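Biotin binding protein A (Gallus gallus, PDB 2C1S) binds biotin, here as its sulfoxide, in avidin-type beta barrels that assemble as a tetramer. Local coordinates at residues A[103-108]-A[112-117]; A[17-22]-A[48-53]; A[79-84]-A[120-125]. All coordinates share one frame; numbering follows the deposited sequence.

Contact 1. Residues A[103-108]-A[112-117]. With BSO (biotin-D-sulfoxide), chain D.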
loop_
_atom_site.group_PDB
_atom_site.type_symbol
_atom_site.label_atom_id
_atom_site.label_comp_id
_atom_site.label_asym_id
_atom_site.label_seq_id
_atom_site.Cartn_x
_atom_site.Cartn_y
_atom_site.Cartn_z
ATOM N N GLU A 103 -10.666 -1.068 7.848
ATOM C CA GLU A 103 -11.835 -1.691 8.480
ATOM C C GLU A 103 -11.647 -1.980 9.974
ATOM O O GLU A 103 -10.568 -2.405 10.412
ATOM C CB GLU A 103 -12.069 -3.045 7.825
ATOM C CG GLU A 103 -13.110 -3.064 6.761
ATOM C CD GLU A 103 -13.421 -4.474 6.323
ATOM O OE1 GLU A 103 -13.485 -5.375 7.200
ATOM O OE2 GLU A 103 -13.600 -4.680 5.106
ATOM N N GLU A 104 -12.731 -1.825 10.744
ATOM C CA GLU A 104 -12.740 -2.312 12.116
ATOM C C GLU A 104 -12.911 -3.845 12.102
ATOM O O GLU A 104 -13.853 -4.362 11.509
ATOM C CB GLU A 104 -13.854 -1.623 12.911
ATOM C CG GLU A 104 -13.784 -1.964 14.359
ATOM C CD GLU A 104 -15.084 -1.645 15.080
ATOM O OE1 GLU A 104 -15.271 -0.478 15.449
ATOM O OE2 GLU A 104 -15.906 -2.578 15.262
ATOM N N VAL A 105 -11.983 -4.593 12.691
ATOM C CA VAL A 105 -12.113 -6.057 12.622
ATOM C C VAL A 105 -12.413 -6.663 13.996
ATOM O O VAL A 105 -12.065 -6.050 15.008
ATOM C CB VAL A 105 -10.895 -6.721 11.971
ATOM C CG1 VAL A 105 -10.868 -6.397 10.458
ATOM C CG2 VAL A 105 -9.624 -6.349 12.694
ATOM N N PRO A 106 -13.091 -7.844 14.024
ATOM C CA PRO A 106 -13.584 -8.455 15.272
ATOM C C PRO A 106 -12.496 -8.954 16.213
ATOM O O PRO A 106 -12.750 -9.056 17.413
ATOM C CB PRO A 106 -14.444 -9.634 14.781
ATOM C CG PRO A 106 -14.711 -9.345 13.319
ATOM C CD PRO A 106 -13.473 -8.649 12.850
ATOM N N SER A 107 -11.314 -9.283 15.690
ATOM C CA SER A 107 -10.195 -9.687 16.546
ATOM C C SER A 107 -8.847 -9.379 15.944
ATOM O O SER A 107 -8.740 -9.055 14.753
ATOM C CB SER A 107 -10.281 -11.175 16.919
ATOM O OG SER A 107 -9.847 -12.000 15.868
ATOM N N ARG A 108 -7.810 -9.482 16.760
ATOM C CA ARG A 108 -6.483 -9.109 16.305
ATOM C C ARG A 108 -5.986 -10.007 15.181
ATOM O O ARG A 108 -5.376 -9.523 14.214
ATOM C CB ARG A 108 -5.490 -9.116 17.444
ATOM C CG ARG A 108 -4.260 -8.348 17.106
ATOM C CD ARG A 108 -3.178 -8.621 18.080
ATOM N NE ARG A 108 -1.948 -7.968 17.672
ATOM C CZ ARG A 108 -0.798 -8.111 18.305
ATOM N NH1 ARG A 108 -0.742 -8.905 19.378
ATOM N NH2 ARG A 108 0.293 -7.467 17.874
ATOM N N TRP A 112 -4.636 -8.650 9.478
ATOM C CA TRP A 112 -4.030 -8.839 8.162
ATOM C C TRP A 112 -4.896 -8.369 6.993
ATOM O O TRP A 112 -4.332 -7.902 6.011
ATOM C CB TRP A 112 -3.587 -10.322 7.955
ATOM C CG TRP A 112 -4.757 -11.255 7.689
ATOM C CD1 TRP A 112 -5.496 -11.972 8.638
ATOM C CD2 TRP A 112 -5.330 -11.580 6.411
ATOM N NE1 TRP A 112 -6.505 -12.691 7.996
ATOM C CE2 TRP A 112 -6.417 -12.474 6.643
ATOM C CE3 TRP A 112 -5.041 -11.193 5.083
ATOM C CZ2 TRP A 112 -7.198 -12.992 5.599
ATOM C CZ3 TRP A 112 -5.845 -11.688 4.046
ATOM C CH2 TRP A 112 -6.916 -12.574 4.315
ATOM N N LYS A 113 -6.227 -8.527 7.065
ATOM C CA LYS A 113 -7.133 -8.218 5.972
ATOM C C LYS A 113 -7.836 -6.846 6.093
ATOM O O LYS A 113 -8.755 -6.522 5.322
ATOM C CB LYS A 113 -8.191 -9.326 5.807
ATOM C CG LYS A 113 -9.186 -9.395 6.949
ATOM C CD LYS A 113 -10.184 -10.485 6.775
ATOM C CE LYS A 113 -10.952 -10.661 8.097
ATOM N NZ LYS A 113 -12.059 -11.646 7.903
ATOM N N ALA A 114 -7.373 -6.045 7.043
ATOM C CA ALA A 114 -8.131 -4.861 7.458
ATOM C C ALA A 114 -7.933 -3.622 6.583
ATOM O O ALA A 114 -8.669 -2.675 6.724
ATOM C CB ALA A 114 -7.814 -4.540 8.888
ATOM N N THR A 115 -6.921 -3.624 5.704
ATOM C CA THR A 115 -6.419 -2.346 5.124
ATOM C C THR A 115 -6.418 -2.413 3.623
ATOM O O THR A 115 -5.731 -3.246 3.046
ATOM C CB THR A 115 -4.963 -2.064 5.601
ATOM O OG1 THR A 115 -4.952 -2.017 7.045
ATOM C CG2 THR A 115 -4.460 -0.740 5.082
ATOM N N ARG A 116 -7.211 -1.557 2.992
ATOM C CA ARG A 116 -7.184 -1.386 1.545
ATOM C C ARG A 116 -6.351 -0.155 1.222
ATOM O O ARG A 116 -6.218 0.761 2.048
ATOM C CB ARG A 116 -8.583 -1.239 0.955
ATOM C CG ARG A 116 -9.450 -2.478 1.026
ATOM C CD ARG A 116 -10.785 -2.115 0.327
ATOM N NE ARG A 116 -11.864 -3.076 0.551
ATOM C CZ ARG A 116 -12.740 -3.011 1.553
ATOM N NH1 ARG A 116 -12.684 -2.021 2.434
ATOM N NH2 ARG A 116 -13.690 -3.933 1.674
ATOM N N VAL A 117 -5.777 -0.157 0.021
ATOM C CA VAL A 117 -4.953 0.938 -0.445
ATOM C C VAL A 117 -5.399 1.380 -1.848
ATOM O O VAL A 117 -5.866 0.588 -2.630
ATOM C CB VAL A 117 -3.445 0.519 -0.509
ATOM C CG1 VAL A 117 -3.200 -0.665 -1.514
ATOM C CG2 VAL A 117 -2.552 1.740 -0.774
HETATM C C11 BSO D . -8.214 -14.791 -0.118
HETATM O O11 BSO D . -8.574 -14.911 1.071
HETATM O O12 BSO D . -8.713 -14.009 -0.939
HETATM C C10 BSO D . -7.052 -15.682 -0.611
HETATM C C9 BSO D . -6.145 -16.030 0.573
HETATM C C8 BSO D . -5.311 -14.772 0.935
HETATM C C7 BSO D . -4.352 -15.028 2.095
HETATM C C2 BSO D . -3.585 -13.741 2.472
HETATM S S1 BSO D . -2.294 -13.259 1.277
HETATM C C6 BSO D . -1.559 -12.068 2.418
HETATM C C5 BSO D . -1.701 -12.703 3.823
HETATM N N1 BSO D . -0.495 -13.497 4.100
HETATM C C3 BSO D . -0.836 -14.814 4.213
HETATM O O3 BSO D . -0.033 -15.712 4.492
HETATM N N2 BSO D . -2.124 -15.050 4.028
HETATM C C4 BSO D . -2.832 -13.780 3.801
HETATM O O10 BSO D . -3.093 -12.550 0.240
HETATM O O HOH W 1 -10.418 -4.551 4.577
#

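Contact 2. Residues A[17-22]-A[48-53]. With BSO (biotin-D-sulfoxide), chain C.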
loop_
_atom_site.group_PDB
_atom_site.type_symbol
_atom_site.label_atom_id
_atom_site.label_comp_id
_atom_site.label_asym_id
_atom_site.label_seq_id
_atom_site.Cartn_x
_atom_site.Cartn_y
_atom_site.Cartn_z
ATOM N N SER A 17 -16.176 11.877 -5.694
ATOM C CA SER A 17 -16.172 12.374 -4.331
ATOM C C SER A 17 -15.829 13.866 -4.252
ATOM O O SER A 17 -14.980 14.372 -4.996
ATOM C CB SER A 17 -15.180 11.567 -3.468
ATOM O OG SER A 17 -15.560 10.217 -3.502
ATOM N N ASN A 18 -16.492 14.561 -3.325
ATOM C CA ASN A 18 -16.204 15.957 -3.046
ATOM C C ASN A 18 -15.631 16.130 -1.659
ATOM O O ASN A 18 -15.979 15.381 -0.750
ATOM C CB ASN A 18 -17.477 16.809 -3.215
ATOM C CG ASN A 18 -17.912 16.885 -4.644
ATOM O OD1 ASN A 18 -17.370 17.654 -5.424
ATOM N ND2 ASN A 18 -18.889 16.084 -5.006
ATOM N N MET A 19 -14.735 17.095 -1.506
ATOM C CA MET A 19 -14.273 17.479 -0.163
ATOM C C MET A 19 -13.986 18.966 -0.025
ATOM O O MET A 19 -13.450 19.607 -0.928
ATOM C CB MET A 19 -13.060 16.656 0.282
ATOM C CG MET A 19 -11.775 17.029 -0.351
ATOM S SD MET A 19 -10.359 16.340 0.504
ATOM C CE MET A 19 -9.076 16.836 -0.639
ATOM N N THR A 20 -14.322 19.492 1.145
ATOM C CA THR A 20 -14.060 20.882 1.474
ATOM C C THR A 20 -13.007 20.926 2.549
ATOM O O THR A 20 -13.113 20.211 3.539
ATOM C CB THR A 20 -15.336 21.563 2.013
ATOM O OG1 THR A 20 -16.407 21.330 1.088
ATOM C CG2 THR A 20 -15.094 23.064 2.175
ATOM N N ILE A 21 -11.986 21.738 2.332
ATOM C CA ILE A 21 -10.922 21.930 3.304
ATOM C C ILE A 21 -10.995 23.350 3.836
ATOM O O ILE A 21 -11.074 24.298 3.058
ATOM C CB ILE A 21 -9.548 21.601 2.697
ATOM C CG1 ILE A 21 -9.487 20.088 2.413
ATOM C CG2 ILE A 21 -8.400 22.032 3.626
ATOM C CD1 ILE A 21 -8.205 19.634 1.802
ATOM N N SER A 22 -10.997 23.484 5.169
ATOM C CA SER A 22 -11.034 24.793 5.836
ATOM C C SER A 22 -9.695 25.508 5.733
ATOM O O SER A 22 -8.702 24.933 5.268
ATOM C CB SER A 22 -11.413 24.619 7.314
ATOM O OG SER A 22 -10.337 24.001 8.029
ATOM N N SER A 48 -18.732 13.453 6.075
ATOM C CA SER A 48 -17.898 13.081 7.190
ATOM C C SER A 48 -16.790 14.076 7.397
ATOM O O SER A 48 -16.281 14.656 6.432
ATOM C CB SER A 48 -17.325 11.672 6.995
ATOM O OG SER A 48 -18.370 10.759 6.782
ATOM N N PRO A 49 -16.404 14.285 8.663
ATOM C CA PRO A 49 -15.329 15.200 8.977
ATOM C C PRO A 49 -13.935 14.655 8.695
ATOM O O PRO A 49 -13.658 13.441 8.863
ATOM C CB PRO A 49 -15.486 15.416 10.490
ATOM C CG PRO A 49 -16.082 14.154 10.976
ATOM C CD PRO A 49 -17.016 13.701 9.884
ATOM N N LEU A 50 -13.060 15.575 8.340
ATOM C CA LEU A 50 -11.654 15.275 8.220
ATOM C C LEU A 50 -10.800 16.223 9.065
ATOM O O LEU A 50 -11.205 17.362 9.402
ATOM C CB LEU A 50 -11.269 15.251 6.734
ATOM C CG LEU A 50 -11.263 16.603 6.007
ATOM C CD1 LEU A 50 -9.930 17.294 6.203
ATOM C CD2 LEU A 50 -11.556 16.405 4.503
ATOM N N LYS A 51 -9.615 15.746 9.421
ATOM C CA LYS A 51 -8.666 16.468 10.190
ATOM C C LYS A 51 -7.330 16.134 9.612
ATOM O O LYS A 51 -7.016 14.944 9.422
ATOM C CB LYS A 51 -8.712 16.004 11.660
ATOM C CG LYS A 51 -9.779 16.641 12.450
ATOM C CD LYS A 51 -9.452 18.120 12.763
ATOM C CE LYS A 51 -10.602 18.802 13.520
ATOM N NZ LYS A 51 -11.973 18.606 12.944
ATOM N N GLY A 52 -6.536 17.165 9.339
ATOM C CA GLY A 52 -5.201 16.974 8.791
ATOM C C GLY A 52 -4.177 18.035 9.094
ATOM O O GLY A 52 -4.385 18.935 9.921
ATOM N N ALA A 53 -3.068 17.946 8.379
ATOM C CA ALA A 53 -1.930 18.851 8.539
ATOM C C ALA A 53 -1.143 18.893 7.259
ATOM O O ALA A 53 -1.018 17.876 6.571
ATOM C CB ALA A 53 -1.029 18.421 9.654
HETATM C C11 BSO C . -16.263 2.733 3.746
HETATM O O11 BSO C . -16.919 2.343 2.752
HETATM O O12 BSO C . -15.760 1.970 4.590
HETATM C C10 BSO C . -16.069 4.245 3.989
HETATM C C9 BSO C . -16.018 5.140 2.728
HETATM C C8 BSO C . -14.676 4.942 2.034
HETATM C C7 BSO C . -14.689 5.650 0.664
HETATM C C2 BSO C . -13.334 5.413 -0.042
HETATM S S1 BSO C . -11.931 6.243 0.724
HETATM C C6 BSO C . -10.852 5.949 -0.706
HETATM C C5 BSO C . -11.765 6.129 -1.936
HETATM N N1 BSO C . -11.733 7.539 -2.350
HETATM C C3 BSO C . -12.940 8.096 -2.200
HETATM O O3 BSO C . -13.151 9.270 -2.519
HETATM N N2 BSO C . -13.874 7.254 -1.738
HETATM C C4 BSO C . -13.262 5.907 -1.528
HETATM O O10 BSO C . -11.493 5.316 1.825
#

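Contact 3. Residues A[79-84]-A[120-125]. With BSO (biotin-D-sulfoxide), chain C.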
loop_
_atom_site.group_PDB
_atom_site.type_symbol
_atom_site.label_atom_id
_atom_site.label_comp_id
_atom_site.label_asym_id
_atom_site.label_seq_id
_atom_site.Cartn_x
_atom_site.Cartn_y
_atom_site.Cartn_z
ATOM N N THR A 79 -10.343 6.280 6.993
ATOM C CA THR A 79 -9.421 6.442 5.857
ATOM C C THR A 79 -8.401 7.508 6.166
ATOM O O THR A 79 -8.734 8.543 6.752
ATOM C CB THR A 79 -10.155 6.829 4.554
ATOM O OG1 THR A 79 -11.075 5.812 4.211
ATOM C CG2 THR A 79 -9.198 7.017 3.381
ATOM N N VAL A 80 -7.161 7.278 5.730
ATOM C CA VAL A 80 -6.157 8.330 5.707
ATOM C C VAL A 80 -5.721 8.600 4.264
ATOM O O VAL A 80 -5.545 7.657 3.471
ATOM C CB VAL A 80 -4.943 8.060 6.654
ATOM C CG1 VAL A 80 -5.400 8.063 8.165
ATOM C CG2 VAL A 80 -4.200 6.741 6.268
ATOM N N PHE A 81 -5.591 9.879 3.941
ATOM C CA PHE A 81 -5.107 10.330 2.630
ATOM C C PHE A 81 -3.804 11.081 2.812
ATOM O O PHE A 81 -3.648 11.884 3.752
ATOM C CB PHE A 81 -6.110 11.305 2.002
ATOM C CG PHE A 81 -7.382 10.680 1.531
ATOM C CD1 PHE A 81 -7.553 10.369 0.181
ATOM C CD2 PHE A 81 -8.455 10.444 2.414
ATOM C CE1 PHE A 81 -8.751 9.806 -0.273
ATOM C CE2 PHE A 81 -9.633 9.879 1.957
ATOM C CZ PHE A 81 -9.795 9.558 0.608
ATOM N N VAL A 82 -2.864 10.874 1.909
ATOM C CA VAL A 82 -1.638 11.661 1.964
ATOM C C VAL A 82 -1.246 12.078 0.545
ATOM O O VAL A 82 -1.421 11.303 -0.387
ATOM C CB VAL A 82 -0.514 10.915 2.720
ATOM C CG1 VAL A 82 0.041 9.694 1.907
ATOM C CG2 VAL A 82 0.564 11.886 3.139
ATOM N N GLY A 83 -0.728 13.298 0.366
ATOM C CA GLY A 83 -0.475 13.747 -1.004
ATOM C C GLY A 83 0.288 15.059 -1.149
ATOM O O GLY A 83 0.943 15.546 -0.224
ATOM N N GLN A 84 0.174 15.618 -2.347
ATOM C CA GLN A 84 0.855 16.847 -2.705
ATOM C C GLN A 84 0.049 17.446 -3.853
ATOM O O GLN A 84 -0.471 16.729 -4.706
ATOM C CB GLN A 84 2.280 16.551 -3.163
ATOM C CG GLN A 84 3.203 17.783 -3.428
ATOM C CD GLN A 84 4.618 17.390 -3.871
ATOM O OE1 GLN A 84 4.992 16.205 -3.903
ATOM N NE2 GLN A 84 5.426 18.396 -4.221
ATOM N N ASN A 120 -6.061 8.614 -5.544
ATOM C CA ASN A 120 -7.090 9.512 -6.064
ATOM C C ASN A 120 -6.387 10.723 -6.615
ATOM O O ASN A 120 -5.269 11.075 -6.168
ATOM C CB ASN A 120 -8.079 9.941 -4.970
ATOM C CG ASN A 120 -9.096 8.867 -4.610
ATOM O OD1 ASN A 120 -9.343 8.633 -3.441
ATOM N ND2 ASN A 120 -9.690 8.224 -5.602
ATOM N N VAL A 121 -7.028 11.379 -7.585
ATOM C CA VAL A 121 -6.566 12.703 -8.025
ATOM C C VAL A 121 -7.720 13.698 -7.872
ATOM O O VAL A 121 -8.814 13.416 -8.339
ATOM C CB VAL A 121 -6.093 12.704 -9.503
ATOM C CG1 VAL A 121 -5.524 14.064 -9.811
ATOM C CG2 VAL A 121 -5.054 11.618 -9.736
ATOM N N PHE A 122 -7.480 14.808 -7.174
ATOM C CA PHE A 122 -8.508 15.826 -6.947
ATOM C C PHE A 122 -8.223 17.058 -7.806
ATOM O O PHE A 122 -7.067 17.432 -8.010
ATOM C CB PHE A 122 -8.535 16.271 -5.487
ATOM C CG PHE A 122 -9.017 15.207 -4.506
ATOM C CD1 PHE A 122 -10.333 15.227 -4.027
ATOM C CD2 PHE A 122 -8.133 14.209 -4.040
ATOM C CE1 PHE A 122 -10.774 14.279 -3.108
ATOM C CE2 PHE A 122 -8.560 13.263 -3.124
ATOM C CZ PHE A 122 -9.874 13.289 -2.653
ATOM N N THR A 123 -9.297 17.671 -8.287
ATOM C CA THR A 123 -9.245 18.929 -9.013
ATOM C C THR A 123 -10.178 19.902 -8.295
ATOM O O THR A 123 -11.187 19.507 -7.694
ATOM C CB THR A 123 -9.743 18.761 -10.469
ATOM O OG1 THR A 123 -11.055 18.201 -10.456
ATOM C CG2 THR A 123 -8.840 17.810 -11.239
ATOM N N ARG A 124 -9.835 21.178 -8.414
ATOM C CA ARG A 124 -10.560 22.277 -7.780
ATOM C C ARG A 124 -11.955 22.419 -8.395
ATOM O O ARG A 124 -12.097 22.512 -9.617
ATOM C CB ARG A 124 -9.756 23.563 -7.984
ATOM C CG ARG A 124 -10.400 24.804 -7.486
ATOM C CD ARG A 124 -9.996 25.073 -6.099
ATOM N NE ARG A 124 -8.585 25.432 -5.907
ATOM C CZ ARG A 124 -8.095 25.679 -4.696
ATOM N NH1 ARG A 124 -8.919 25.595 -3.672
ATOM N NH2 ARG A 124 -6.812 25.979 -4.495
ATOM N N VAL A 125 -12.968 22.400 -7.538
ATOM C CA VAL A 125 -14.336 22.767 -7.915
ATOM C C VAL A 125 -14.530 24.247 -7.589
ATOM O O VAL A 125 -14.475 25.070 -8.491
ATOM C CB VAL A 125 -15.440 21.994 -7.152
ATOM C CG1 VAL A 125 -16.806 22.313 -7.750
ATOM C CG2 VAL A 125 -15.196 20.511 -7.175
HETATM C C11 BSO C . -16.263 2.733 3.746
HETATM O O11 BSO C . -16.919 2.343 2.752
HETATM O O12 BSO C . -15.760 1.970 4.590
HETATM C C10 BSO C . -16.069 4.245 3.989
HETATM C C9 BSO C . -16.018 5.140 2.728
HETATM C C8 BSO C . -14.676 4.942 2.034
HETATM C C7 BSO C . -14.689 5.650 0.664
HETATM C C2 BSO C . -13.334 5.413 -0.042
HETATM S S1 BSO C . -11.931 6.243 0.724
HETATM C C6 BSO C . -10.852 5.949 -0.706
HETATM C C5 BSO C . -11.765 6.129 -1.936
HETATM N N1 BSO C . -11.733 7.539 -2.350
HETATM C C3 BSO C . -12.940 8.096 -2.200
HETATM O O3 BSO C . -13.151 9.270 -2.519
HETATM N N2 BSO C . -13.874 7.254 -1.738
HETATM C C4 BSO C . -13.262 5.907 -1.528
HETATM O O10 BSO C . -11.493 5.316 1.825
#

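Contact 1. Residues A[103-108]-A[112-117]
Glu103 and Ala114 meet backbone to backbone: Glu103 N donates to Ala114 O at 2.8 Å (N-H...O 156°), where strand 93-102 has just ended and strand 115-124 is about to begin. The tight part lies beside this bond. Ala114 CB packs on Val105 CG1 at 3.9 Å; both residues are buried, and Phe86 of the third subunit also packs on Val105. The polar side is slacker. Glu103 OE2 reaches Arg116 NH2 at 3.5 Å in a salt bridge whose carboxylate and guanidinium planes stand 51° apart. A water lies 2.7 Å from Lys113 O and, in a weak contact, 3.2 Å from Glu103 OE2; with more acceptors in reach than protons, it may not bond to both at once. The Trp112 indole is sandwiched: Lys113 CB covers one face, while the other meets a biotin sulfoxide held by the second subunit, Trp112 CZ3 lying 3.4 Å from C2 of that ligand. With an alanine at Trp112 this ligand is likely to lose its aromatic cover from across the interface. The chemistry implies that one well-formed backbone bond and the apolar packing probably do most to hold these two segments together, while the long, skewed ion pair probably adds less directional hold.

Contact 2. Residues A[17-22]-A[48-53]
Leu50 contributes most of this small buried contact, with Met19 and Thr20 as its direct partners. No hydrogen bond joins the segments, which meet by van der Waals contact. Leu50 CD2 approaches Met19 SD at 4.2 Å, and the same methyl lies 4.2 Å from Thr20 O, so one branch of the leucine touches both a thioether and a backbone carbonyl. Leu50 CB already points toward strand 18-21, and chi1 (70°) with chi2 (86°) sets where CD2 comes to lie, near Met19 SD. Met19 has a similar first torsion but runs extended beyond CG, crossing Leu50 at about a right angle and offering its sulfur rather than its full length. Ile21 stands a little farther back: its CG1 is 4.7 Å from both Leu50 CD1 and CD2, nearby hydrophobic surface rather than close contact. At the other end of segment 17-22 the chemistry turns polar. Ser17 OG donates to O3, the ureido oxygen of biotin sulfoxide, at 2.8 Å; the same hydroxyl is also bonded to Ala37 N, a pairing that fixes its rotation toward the ligand. Strands 18-21 and 48-54 are not neighbours in the antiparallel barrel, because strand 29-35 runs between them, and the contact is therefore made by the Leu50 side chain reaching across the interior to the Met19 side chain and the Thr20 carbonyl. Met19 also touches Trp11 of strand 9-13, Tyr34 of strand 29-35 and Phe68 of strand 66-71, while Leu50 packs on Phe30 and Val70 of the latter two strands.

Contact 3. Residues A[79-84]-A[120-125]
This is a buried side-chain contact across the interior of the eight-stranded antiparallel barrel of the avidin family, made at the floor of the biotin pocket. Strands 78-87 and 115-124 are separated in the sheet by strand 93-102, and the nearest CA atoms, those of Phe81 and Asn120, are 9.0 Å apart, so only side chains bridge the gap. Phe81 supplies the hydrophobic centre. Its CE1 meets Asn120 OD1 at 3.4 Å, the oxygen lying at the edge of the ring and in its plane; ring and amide planes differ by 27°, nearly coplanar, so the electron-rich oxygen faces a C-H edge. The same CE1 comes to the edge of the Phe122 ring, 4.4 Å from Phe122 CZ, a looser apolar touch. Phe68, Tyr34 and Trp99 bring their rings against Phe81 as well, and Phe81 CZ lies 3.9 Å from S1 of the ligand, an oblique approach. At the start of segment 79-84, Thr79 OG1 donates to the sulfoxide oxygen O10 of the ligand at 2.5 Å, so short that the exact length is doubtful. Trp72 NE1 is also bonded to that hydroxyl, which fixes its direction. Asn120 CB points inward, and chi1 of -77° then places the amide beside N1 of the ligand; the bond from ND2 to Glu14 OE2 settles which end of the amide faces it. Asn120 OD1 accordingly accepts the ureido N1-H of biotin sulfoxide at 2.8 Å, almost straight at 171°.

Overall arrangement
Contacts 2 and 3 belong to one pocket: their centres are 10 Å apart, they meet where Met19 CE packs 3.9 Å from Phe122 CE1, and both bind the chain C biotin sulfoxide. The centre of contact 1 is 23 Å from each of the others, although its 112-117 segment adjoins segment 120-125 of contact 3 in the sequence; its nearest atoms are about 14 Å from those of contact 2. It shares strand 115-124 with contact 3 but occupies the opposite end, where it covers a ligand housed in the second subunit. The pocket of contacts 2 and 3 is thus probably closed in turn by a neighbouring subunit's tryptophan. All three contacts also touch the third subunit.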